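Side-chain contacts in 4-amino-4-deoxy-L-arabinose transferase or related glycosyltransferases of PMT family (Cupriavidus metallidurans, PDB 5EZM), which probably transfers 4-amino-4-deoxy-L-arabinose from a polyprenyl-phosphate carrier to lipid A, as a membrane-embedded glycosyltransferase of the GT-C class: residues Val38-Val43 against Tyr442-Tyr447; Thr141-Leu146 against Pro437-Tyr442; Lys374-Met379 against Val426-Leu431; Ala410-Val415 against Phe450-Leu455. All coordinates share one frame; numbering follows the deposited sequence.

Interaction 1. Residues Val38-Val43 against Tyr442-Tyr447. With MPG ([(Z)-octadec-9-enyl] (2R)-2,3-bis(oxidanyl)propanoate), chain V.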
# COMPACT_ATOMS: atom_id res chain seq x y z
N VAL A 38 9.02 21.15 -4.88
CA VAL A 38 8.19 20.13 -5.52
C VAL A 38 9.01 19.30 -6.49
O VAL A 38 8.93 18.06 -6.50
CB VAL A 38 6.99 20.79 -6.22
CG1 VAL A 38 6.10 19.73 -6.85
CG2 VAL A 38 6.20 21.63 -5.23
N ALA A 39 9.85 19.96 -7.30
CA ALA A 39 10.70 19.22 -8.22
C ALA A 39 11.53 18.19 -7.47
O ALA A 39 11.45 16.99 -7.76
CB ALA A 39 11.61 20.18 -8.99
N VAL A 40 12.28 18.64 -6.46
CA VAL A 40 13.11 17.72 -5.69
C VAL A 40 12.25 16.62 -5.08
O VAL A 40 12.69 15.47 -4.98
CB VAL A 40 13.89 18.49 -4.61
CG1 VAL A 40 14.71 17.52 -3.76
CG2 VAL A 40 14.80 19.52 -5.25
N ALA A 41 11.01 16.94 -4.71
CA ALA A 41 10.13 15.90 -4.19
C ALA A 41 9.81 14.87 -5.27
O ALA A 41 10.04 13.67 -5.08
CB ALA A 41 8.85 16.54 -3.64
N LEU A 42 9.35 15.34 -6.44
CA LEU A 42 8.81 14.43 -7.44
C LEU A 42 9.88 13.47 -7.94
O LEU A 42 9.62 12.27 -8.07
CB LEU A 42 8.21 15.22 -8.60
CG LEU A 42 6.79 15.76 -8.39
CD1 LEU A 42 6.34 16.61 -9.57
CD2 LEU A 42 5.82 14.61 -8.15
N VAL A 43 11.08 13.98 -8.21
CA VAL A 43 12.16 13.11 -8.67
C VAL A 43 12.49 12.06 -7.61
O VAL A 43 12.73 10.89 -7.93
CB VAL A 43 13.39 13.94 -9.07
CG1 VAL A 43 13.85 14.82 -7.92
CG2 VAL A 43 14.51 13.04 -9.55
N TYR A 442 11.68 21.14 7.16
CA TYR A 442 11.56 20.04 8.11
C TYR A 442 10.85 18.84 7.49
O TYR A 442 11.32 17.70 7.59
CB TYR A 442 10.83 20.54 9.35
CG TYR A 442 10.23 19.49 10.26
CD1 TYR A 442 10.95 18.97 11.32
CD2 TYR A 442 8.92 19.06 10.07
CE1 TYR A 442 10.39 18.03 12.16
CE2 TYR A 442 8.36 18.12 10.91
CZ TYR A 442 9.10 17.61 11.95
OH TYR A 442 8.54 16.67 12.79
N ALA A 443 9.72 19.09 6.82
CA ALA A 443 8.98 18.00 6.18
C ALA A 443 9.80 17.36 5.07
O ALA A 443 9.74 16.14 4.88
CB ALA A 443 7.65 18.52 5.63
N MET A 444 10.55 18.16 4.31
CA MET A 444 11.43 17.58 3.29
C MET A 444 12.49 16.69 3.92
O MET A 444 12.77 15.59 3.40
CB MET A 444 12.08 18.70 2.47
CG MET A 444 13.15 18.21 1.51
SD MET A 444 12.52 17.14 0.21
CE MET A 444 11.59 18.30 -0.79
N GLY A 445 13.07 17.12 5.03
CA GLY A 445 14.04 16.29 5.72
C GLY A 445 13.44 14.99 6.21
O GLY A 445 14.05 13.92 6.07
N MET A 446 12.24 15.06 6.79
CA MET A 446 11.56 13.84 7.24
C MET A 446 11.28 12.91 6.08
O MET A 446 11.54 11.70 6.16
CB MET A 446 10.26 14.21 7.96
CG MET A 446 10.47 14.84 9.31
SD MET A 446 11.29 13.68 10.42
CE MET A 446 12.32 14.81 11.35
N TYR A 447 10.76 13.45 4.97
CA TYR A 447 10.41 12.62 3.83
C TYR A 447 11.64 11.92 3.26
O TYR A 447 11.62 10.72 2.99
CB TYR A 447 9.72 13.47 2.76
CG TYR A 447 9.64 12.80 1.41
CD1 TYR A 447 8.85 11.67 1.22
CD2 TYR A 447 10.35 13.30 0.32
CE1 TYR A 447 8.77 11.06 -0.02
CE2 TYR A 447 10.27 12.70 -0.91
CZ TYR A 447 9.48 11.58 -1.08
OH TYR A 447 9.40 10.97 -2.31
C2 MPG V . 17.02 16.65 -8.35
C3 MPG V . 16.92 16.51 -6.83
C4 MPG V . 17.56 15.23 -6.31
C5 MPG V . 17.48 15.14 -4.78
C6 MPG V . 18.46 14.11 -4.19
C7 MPG V . 18.63 14.29 -2.67
C1 MPG V . 16.39 17.95 -8.85
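M444 reaches across to A41 and V40 with a single methyl group, and this one side chain carries most of what joins 38-43 to 442-447. The helical segments 38-43 and 442-447 run nearly parallel, their local axes 11.6 Å apart at closest approach and inclined at 12°, a gap that is bridged here by long side chains. The M444 CB points toward 38-43, and CG, anti to the backbone N, carries the chain on. The chain then bends at chi2 (65°), and SD passes beside the aromatic ring of Y447, at 4.4 Å from its CD2. A second bend of the same sense, at chi3 (71°), sets CE against helix 31-47. There CE comes to 4.3 Å from A41 CB, and it also touches V40 CG1 at 4.4 Å. These are dispersion contacts, and no hydrogen bond crosses between the segments.

Y447 makes the second, weaker reach. Its OH stands 3.9 Å from A41 O, too far to count as a hydrogen bond, while the Y447 side chain also touches V44 and W45 further along the same helix. V40 faces two kinds of neighbour, because CG1 also lies 3.8 Å from C5 of the bound MPG of chain V. V43 CG1 meets the same lipid at C3, at 3.7 Å, which extends the apolar surface along the helix. Long methionine and tyrosine side chains spanning a wide gap between near-parallel transmembrane helices, with lipid beside them, illustrate the helical membrane bundle of a GT-C glycosyltransferase.

Interaction 2. Residues Thr141-Leu146 against Pro437-Tyr442. With MPG ([(Z)-octadec-9-enyl] (2R)-2,3-bis(oxidanyl)propanoate), chain B.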
# COMPACT_ATOMS: atom_id res chain seq x y z
N THR A 141 -0.86 21.28 4.55
CA THR A 141 -1.44 19.95 4.35
C THR A 141 -0.57 19.11 3.41
O THR A 141 -0.30 17.93 3.68
CB THR A 141 -2.86 20.06 3.81
OG1 THR A 141 -3.76 20.36 4.89
CG2 THR A 141 -3.31 18.78 3.14
N GLY A 142 -0.10 19.71 2.31
CA GLY A 142 0.80 19.00 1.42
C GLY A 142 2.08 18.58 2.12
O GLY A 142 2.52 17.43 2.00
N LEU A 143 2.69 19.51 2.86
CA LEU A 143 3.89 19.17 3.63
C LEU A 143 3.60 18.07 4.64
O LEU A 143 4.40 17.14 4.81
CB LEU A 143 4.43 20.41 4.33
CG LEU A 143 4.75 21.57 3.39
CD1 LEU A 143 5.01 22.84 4.18
CD2 LEU A 143 5.94 21.22 2.52
N ALA A 144 2.45 18.16 5.32
CA ALA A 144 2.08 17.15 6.31
C ALA A 144 2.01 15.76 5.68
O ALA A 144 2.64 14.82 6.17
CB ALA A 144 0.74 17.52 6.94
N LEU A 145 1.25 15.62 4.60
CA LEU A 145 1.13 14.32 3.96
C LEU A 145 2.47 13.85 3.38
O LEU A 145 2.74 12.64 3.37
CB LEU A 145 0.06 14.36 2.87
CG LEU A 145 -1.35 14.63 3.39
CD1 LEU A 145 -2.34 14.69 2.25
CD2 LEU A 145 -1.76 13.56 4.39
N LEU A 146 3.30 14.78 2.92
CA LEU A 146 4.61 14.39 2.39
C LEU A 146 5.49 13.80 3.49
O LEU A 146 6.10 12.74 3.30
CB LEU A 146 5.29 15.59 1.74
CG LEU A 146 6.67 15.33 1.12
CD1 LEU A 146 6.56 14.38 -0.07
CD2 LEU A 146 7.34 16.63 0.71
N PRO A 437 8.37 28.30 5.81
CA PRO A 437 9.62 27.74 5.27
C PRO A 437 10.27 26.72 6.19
O PRO A 437 10.76 25.68 5.72
CB PRO A 437 10.51 28.98 5.07
CG PRO A 437 9.96 29.99 6.01
CD PRO A 437 8.48 29.76 6.00
N SER A 438 10.26 26.98 7.50
CA SER A 438 10.82 26.02 8.45
C SER A 438 10.09 24.68 8.38
O SER A 438 10.72 23.62 8.34
CB SER A 438 10.75 26.60 9.87
OG SER A 438 11.41 25.77 10.80
N VAL A 439 8.76 24.72 8.33
CA VAL A 439 7.98 23.49 8.25
C VAL A 439 8.23 22.78 6.92
O VAL A 439 8.25 21.55 6.85
CB VAL A 439 6.48 23.79 8.46
CG1 VAL A 439 5.65 22.53 8.31
CG2 VAL A 439 6.25 24.38 9.84
N ALA A 440 8.43 23.55 5.84
CA ALA A 440 8.69 22.95 4.54
C ALA A 440 10.01 22.20 4.53
O ALA A 440 10.09 21.05 4.09
CB ALA A 440 8.67 24.02 3.45
N VAL A 441 11.08 22.85 5.02
CA VAL A 441 12.38 22.20 5.07
C VAL A 441 12.35 20.99 6.01
O VAL A 441 12.91 19.94 5.70
CB VAL A 441 13.46 23.22 5.50
CG1 VAL A 441 14.79 22.53 5.67
CG2 VAL A 441 13.55 24.34 4.48
N TYR A 442 11.68 21.14 7.16
CA TYR A 442 11.56 20.04 8.11
C TYR A 442 10.85 18.84 7.49
O TYR A 442 11.32 17.70 7.59
CB TYR A 442 10.83 20.54 9.35
CG TYR A 442 10.23 19.49 10.26
CD1 TYR A 442 10.95 18.97 11.32
CD2 TYR A 442 8.92 19.06 10.07
CE1 TYR A 442 10.39 18.03 12.16
CE2 TYR A 442 8.36 18.12 10.91
CZ TYR A 442 9.10 17.61 11.95
OH TYR A 442 8.54 16.67 12.79
C2 MPG B . 8.45 29.64 1.79
C3 MPG B . 8.05 28.72 0.64
C4 MPG B . 8.12 27.24 1.01
C5 MPG B . 7.72 26.32 -0.15
C6 MPG B . 6.91 25.10 0.32
C7 MPG B . 5.97 24.54 -0.76
C8 MPG B . 5.01 23.47 -0.19
C9 MPG B . 4.35 22.58 -1.27
C10 MPG B . 4.05 21.15 -0.74
C11 MPG B . 3.74 20.15 -1.87
C12 MPG B . 4.16 18.68 -1.53
C13 MPG B . 3.93 17.71 -2.72
C14 MPG B . 4.90 16.49 -2.71
C1 MPG B . 8.07 31.10 1.53
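L143 drives one methyl, CD1, against the backbone of A440, and this is where 141-146 and 437-442 come together most tightly. CD1 lies 3.7 Å from A440 CA, with A440 CB hardly further off at 3.9 Å. The small alanine allows this approach: the CA atoms of L143 and A440 are only 6.2 Å apart. V439 adds a more distant touch, its CG1 being 4.2 Å from L143 CD1.

The other branch of the leucine works on a different front. Chi1 (-57°) sets CG beside the backbone N, and the extended chi2 (169°) then parts the methyls, CD1 to A440 and CD2 to the bound MPG of chain B, where CD2 meets C8 at 3.6 Å. A440 CB sees C6 of the same lipid at 3.7 Å. Farther out, the protein segments no longer meet directly: L146 and P437 each touch the lipid, L146 CD1 at C14 and P437 CB at C2, so that a single extended chain runs past both helices. A440 and V439 would probably lose their touch if an alanine stood in place of L143, and C8 of the lipid would be left without the methyl that meets it from these segments.

The hydroxyls nearby are engaged elsewhere, T141 OG1 with G357 O and S438 OG also outside this pair. No hydrogen bond crosses between the segments, and their fit depends on shape and dispersion, shared between protein methyls and lipid methylenes.

Interaction 3. Residues Lys374-Met379 against Val426-Leu431. With MPG ([(Z)-octadec-9-enyl] (2R)-2,3-bis(oxidanyl)propanoate), chain I; MPG ([(Z)-octadec-9-enyl] (2R)-2,3-bis(oxidanyl)propanoate), chain C.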
# COMPACT_ATOMS: atom_id res chain seq x y z
N LYS A 374 9.18 24.60 19.52
CA LYS A 374 8.92 23.49 20.43
C LYS A 374 8.85 22.17 19.67
O LYS A 374 9.50 21.18 20.05
CB LYS A 374 7.61 23.72 21.19
CG LYS A 374 7.55 24.97 22.04
CD LYS A 374 6.16 25.15 22.63
CE LYS A 374 6.13 26.20 23.73
NZ LYS A 374 6.67 27.51 23.27
N GLN A 375 8.07 22.14 18.58
CA GLN A 375 7.97 20.91 17.80
C GLN A 375 9.33 20.46 17.29
O GLN A 375 9.65 19.27 17.35
CB GLN A 375 7.00 21.12 16.63
CG GLN A 375 5.56 21.31 17.06
CD GLN A 375 5.03 20.13 17.85
OE1 GLN A 375 5.42 18.99 17.62
NE2 GLN A 375 4.13 20.41 18.80
N LEU A 376 10.14 21.39 16.79
CA LEU A 376 11.47 21.04 16.29
C LEU A 376 12.34 20.45 17.39
O LEU A 376 13.13 19.54 17.14
CB LEU A 376 12.15 22.26 15.67
CG LEU A 376 11.63 22.73 14.32
CD1 LEU A 376 12.34 24.00 13.88
CD2 LEU A 376 11.81 21.62 13.31
N ILE A 377 12.22 20.98 18.61
CA ILE A 377 12.99 20.44 19.72
C ILE A 377 12.57 19.01 20.01
O ILE A 377 13.41 18.10 20.09
CB ILE A 377 12.84 21.33 20.97
CG1 ILE A 377 13.48 22.70 20.73
CG2 ILE A 377 13.45 20.64 22.18
CD1 ILE A 377 13.33 23.65 21.88
N GLY A 378 11.26 18.78 20.16
CA GLY A 378 10.79 17.43 20.42
C GLY A 378 11.21 16.44 19.35
O GLY A 378 11.73 15.36 19.66
N MET A 379 11.02 16.81 18.08
CA MET A 379 11.35 15.89 17.00
C MET A 379 12.85 15.67 16.88
O MET A 379 13.29 14.59 16.49
CB MET A 379 10.78 16.40 15.68
CG MET A 379 10.80 15.34 14.59
SD MET A 379 10.00 13.82 15.14
CE MET A 379 10.46 12.69 13.83
N VAL A 426 18.47 22.55 9.82
CA VAL A 426 18.33 23.63 8.85
C VAL A 426 16.94 24.27 8.95
O VAL A 426 16.79 25.47 8.71
CB VAL A 426 18.63 23.12 7.43
CG1 VAL A 426 17.88 21.85 7.13
CG2 VAL A 426 18.31 24.18 6.39
N ALA A 427 15.93 23.50 9.35
CA ALA A 427 14.62 24.10 9.60
C ALA A 427 14.68 25.10 10.75
O ALA A 427 14.09 26.19 10.68
CB ALA A 427 13.58 23.02 9.89
N ARG A 428 15.41 24.75 11.82
CA ARG A 428 15.61 25.70 12.91
C ARG A 428 16.37 26.93 12.44
O ARG A 428 16.11 28.04 12.90
CB ARG A 428 16.35 25.02 14.07
CG ARG A 428 16.61 25.94 15.26
CD ARG A 428 15.32 26.56 15.76
NE ARG A 428 15.55 27.45 16.89
CZ ARG A 428 15.79 28.76 16.78
NH1 ARG A 428 15.85 29.33 15.59
NH2 ARG A 428 15.99 29.49 17.87
N LEU A 429 17.31 26.75 11.51
CA LEU A 429 18.01 27.91 10.96
C LEU A 429 17.08 28.78 10.11
O LEU A 429 17.25 30.00 10.06
CB LEU A 429 19.21 27.47 10.13
CG LEU A 429 20.47 27.11 10.92
CD1 LEU A 429 21.60 26.71 9.97
CD2 LEU A 429 20.90 28.26 11.82
N LEU A 430 16.10 28.17 9.45
CA LEU A 430 15.16 28.90 8.62
C LEU A 430 13.94 29.41 9.39
O LEU A 430 13.09 30.08 8.79
CB LEU A 430 14.69 28.03 7.45
CG LEU A 430 15.49 28.10 6.14
CD1 LEU A 430 15.44 29.50 5.56
CD2 LEU A 430 16.93 27.66 6.34
N LEU A 431 13.84 29.12 10.69
CA LEU A 431 12.69 29.59 11.45
C LEU A 431 12.62 31.11 11.50
O LEU A 431 11.53 31.67 11.59
CB LEU A 431 12.74 29.01 12.87
CG LEU A 431 11.55 29.32 13.78
CD1 LEU A 431 10.23 29.06 13.07
CD2 LEU A 431 11.63 28.51 15.07
C2 MPG I . 7.14 15.52 21.18
C3 MPG I . 7.11 17.04 21.01
C4 MPG I . 6.14 17.71 21.97
C5 MPG I . 5.98 19.20 21.67
C6 MPG I . 4.83 19.83 22.48
C7 MPG I . 4.62 21.32 22.15
C8 MPG I . 3.40 21.92 22.88
C1 MPG I . 7.89 14.83 20.04
C2 MPG C . 16.88 22.13 17.99
C3 MPG C . 17.59 21.52 16.79
C4 MPG C . 18.72 20.58 17.21
C5 MPG C . 19.49 20.02 16.01
C6 MPG C . 20.42 18.86 16.41
C7 MPG C . 21.03 18.17 15.18
C1 MPG C . 15.81 23.14 17.58
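L376 sets its two methyls against A427 and R428, joining helices 369-389 and 403-430 of the GT-C transmembrane bundle. The two methyls divide the work. CD2 faces the methyl of A427, at 4.1 Å from its CB, whereas CD1 rests on the backbone beyond it, 3.8 Å from R428 N. Chi1 (-74°) and an extended chi2 hold the fork away from its own helix and carry it out to the neighbouring one.

R428 offers its aliphatic stem rather than its charge. CB touches L376 CD1, and the chain, bent at chi2 (55°), runs on past the bound MPG of chain C, whose C1 lies 3.7 Å from R428 CG. I377 CG1 approaches that same lipid carbon at 3.9 Å, so both helices meet one lipid end beside the leucine.

A different face of helix 369-389 is turned to the MPG of chain I. Here Q375 lays its amide along the lipid, with NE2 3.5 Å from C7, while the same nitrogen makes a weak hydrogen bond to G301 O. With a leucine in its place, G301 O would probably lose this weak partner, and the lipid chain the amide lying along it. One turn away the helix comes bare to the lipid, with G378 CA 3.7 Å from C3 of the chain I MPG.

Interaction 4. Residues Ala410-Val415 against Phe450-Leu455. With MPG ([(Z)-octadec-9-enyl] (2R)-2,3-bis(oxidanyl)propanoate), chain X; MPG ([(Z)-octadec-9-enyl] (2R)-2,3-bis(oxidanyl)propanoate), chain D.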
# COMPACT_ATOMS: atom_id res chain seq x y z
N ALA A 410 21.05 -1.59 9.48
CA ALA A 410 21.22 -0.68 10.60
C ALA A 410 21.91 0.61 10.18
O ALA A 410 21.51 1.70 10.61
CB ALA A 410 22.00 -1.36 11.72
N VAL A 411 22.95 0.52 9.35
CA VAL A 411 23.63 1.73 8.90
C VAL A 411 22.68 2.61 8.10
O VAL A 411 22.73 3.84 8.19
CB VAL A 411 24.90 1.37 8.10
CG1 VAL A 411 24.61 0.34 7.04
CG2 VAL A 411 25.51 2.62 7.47
N TRP A 412 21.76 2.00 7.33
CA TRP A 412 20.82 2.81 6.56
C TRP A 412 19.78 3.46 7.45
O TRP A 412 19.35 4.59 7.18
CB TRP A 412 20.16 1.96 5.47
CG TRP A 412 21.09 1.62 4.35
CD1 TRP A 412 21.37 0.38 3.87
CD2 TRP A 412 21.88 2.54 3.58
NE1 TRP A 412 22.28 0.46 2.84
CE2 TRP A 412 22.61 1.78 2.65
CE3 TRP A 412 22.04 3.93 3.59
CZ2 TRP A 412 23.49 2.36 1.73
CZ3 TRP A 412 22.91 4.51 2.68
CH2 TRP A 412 23.62 3.72 1.77
N VAL A 413 19.35 2.78 8.51
CA VAL A 413 18.44 3.41 9.47
C VAL A 413 19.14 4.58 10.17
O VAL A 413 18.57 5.67 10.32
CB VAL A 413 17.93 2.37 10.48
CG1 VAL A 413 17.05 3.04 11.53
CG2 VAL A 413 17.17 1.27 9.76
N ALA A 414 20.38 4.37 10.60
CA ALA A 414 21.15 5.45 11.21
C ALA A 414 21.27 6.64 10.27
O ALA A 414 21.10 7.79 10.69
CB ALA A 414 22.52 4.94 11.63
N VAL A 415 21.57 6.37 8.99
CA VAL A 415 21.62 7.45 8.01
C VAL A 415 20.27 8.16 7.92
O VAL A 415 20.21 9.39 7.82
CB VAL A 415 22.06 6.90 6.63
CG1 VAL A 415 21.81 7.92 5.53
CG2 VAL A 415 23.53 6.50 6.67
N PHE A 450 12.64 9.04 5.92
CA PHE A 450 11.89 7.80 5.83
C PHE A 450 12.06 7.14 4.47
O PHE A 450 11.97 5.91 4.36
CB PHE A 450 10.42 8.06 6.13
CG PHE A 450 10.15 8.36 7.58
CD1 PHE A 450 10.16 7.34 8.52
CD2 PHE A 450 9.92 9.65 8.01
CE1 PHE A 450 9.92 7.61 9.86
CE2 PHE A 450 9.68 9.92 9.34
CZ PHE A 450 9.69 8.90 10.26
N THR A 451 12.31 7.93 3.42
CA THR A 451 12.63 7.34 2.12
C THR A 451 13.91 6.52 2.22
O THR A 451 13.98 5.39 1.72
CB THR A 451 12.75 8.42 1.05
OG1 THR A 451 11.47 9.01 0.81
CG2 THR A 451 13.28 7.82 -0.25
N VAL A 452 14.94 7.07 2.87
CA VAL A 452 16.17 6.32 3.07
C VAL A 452 15.89 5.07 3.91
O VAL A 452 16.43 3.99 3.64
CB VAL A 452 17.25 7.20 3.72
CG1 VAL A 452 18.45 6.36 4.13
CG2 VAL A 452 17.68 8.31 2.77
N ALA A 453 15.03 5.20 4.93
CA ALA A 453 14.70 4.04 5.74
C ALA A 453 14.01 2.96 4.92
O ALA A 453 14.18 1.76 5.19
CB ALA A 453 13.83 4.45 6.93
N LEU A 454 13.22 3.34 3.91
CA LEU A 454 12.55 2.35 3.08
C LEU A 454 13.52 1.72 2.09
O LEU A 454 13.54 0.49 1.92
CB LEU A 454 11.36 2.97 2.36
CG LEU A 454 10.53 2.03 1.48
CD1 LEU A 454 10.15 0.77 2.24
CD2 LEU A 454 9.29 2.72 0.93
N LEU A 455 14.33 2.54 1.41
CA LEU A 455 15.33 2.01 0.49
C LEU A 455 16.31 1.09 1.21
O LEU A 455 16.79 0.12 0.61
CB LEU A 455 16.07 3.15 -0.19
CG LEU A 455 15.23 4.09 -1.05
CD1 LEU A 455 16.10 5.22 -1.58
CD2 LEU A 455 14.56 3.34 -2.19
C2 MPG X . 22.85 -1.56 0.31
C3 MPG X . 21.50 -1.90 -0.31
C4 MPG X . 20.50 -0.76 -0.20
C5 MPG X . 21.14 0.63 -0.28
C6 MPG X . 20.20 1.75 0.18
C7 MPG X . 20.69 3.15 -0.26
C8 MPG X . 19.81 4.30 0.27
C1 MPG X . 23.64 -2.82 0.69
C2 MPG D . 18.09 9.32 -0.96
C3 MPG D . 17.02 9.06 -2.02
C4 MPG D . 17.62 8.72 -3.38
C5 MPG D . 16.74 9.21 -4.53
C6 MPG D . 17.55 9.50 -5.81
C1 MPG D . 17.78 10.55 -0.11
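The carbonyl oxygen of W412 meets V452 CG1 at 3.6 Å, a polar atom abutted by a methyl rather than bonded by it. A hydrogen bond from the hydroxyl of Y409 to A453 O also ties helix 403-430 to helix 435-456. V452 is the residue that fills the contact. Its CG1, anti to the backbone N (chi1 171°), also touches V415 CG1 at 4.0 Å, and the two valine side chains cross at about a right angle. The same methyl comes within 4.4 Å of W412 CE3, approaching the indole obliquely. V452 CG2 turns instead to lipid, 3.6 Å from C1 of the bound MPG of chain D.

The indole has its own lipid. C6 of the MPG of chain X lies over one face, 3.4 Å above the plane and offset toward the rim, so the hydrocarbon runs across the flat group. L455 holds the same lipid from the other helix, its CB being 3.9 Å from C8, and the tryptophan and leucine thus share one chain between them.

These are successive helices, 403-430 and 435-456, joined by a short turn. Between the same two helices F450 packs on M420; outside them A410 meets V393 and A394 in the loop after helix 369-389, and L455 reaches M51, just beyond the end of helix 31-47.

How the interactions relate
Helix 435-456 runs through interactions 1, 2 and 4, meeting a different partner helix in each. Interactions 1 and 2 have centres 8 Å apart, share Y442, and touch where A443 CB lies 3.6 Å from L143 O. Interaction 3, with its centre 12 Å from that of interaction 2, is tied to it by a probable hydrogen bond of 2.7 Å between S438 OG and A427 O; Y442 packs on L376 and M379. Interaction 4 lies nearer the start of helix 403-430 and the end of helix 435-456, its centre 21 Å from that of interaction 3. All four contacts border bound MPG and lie away from the zinc site formed by E87, H268 and H270.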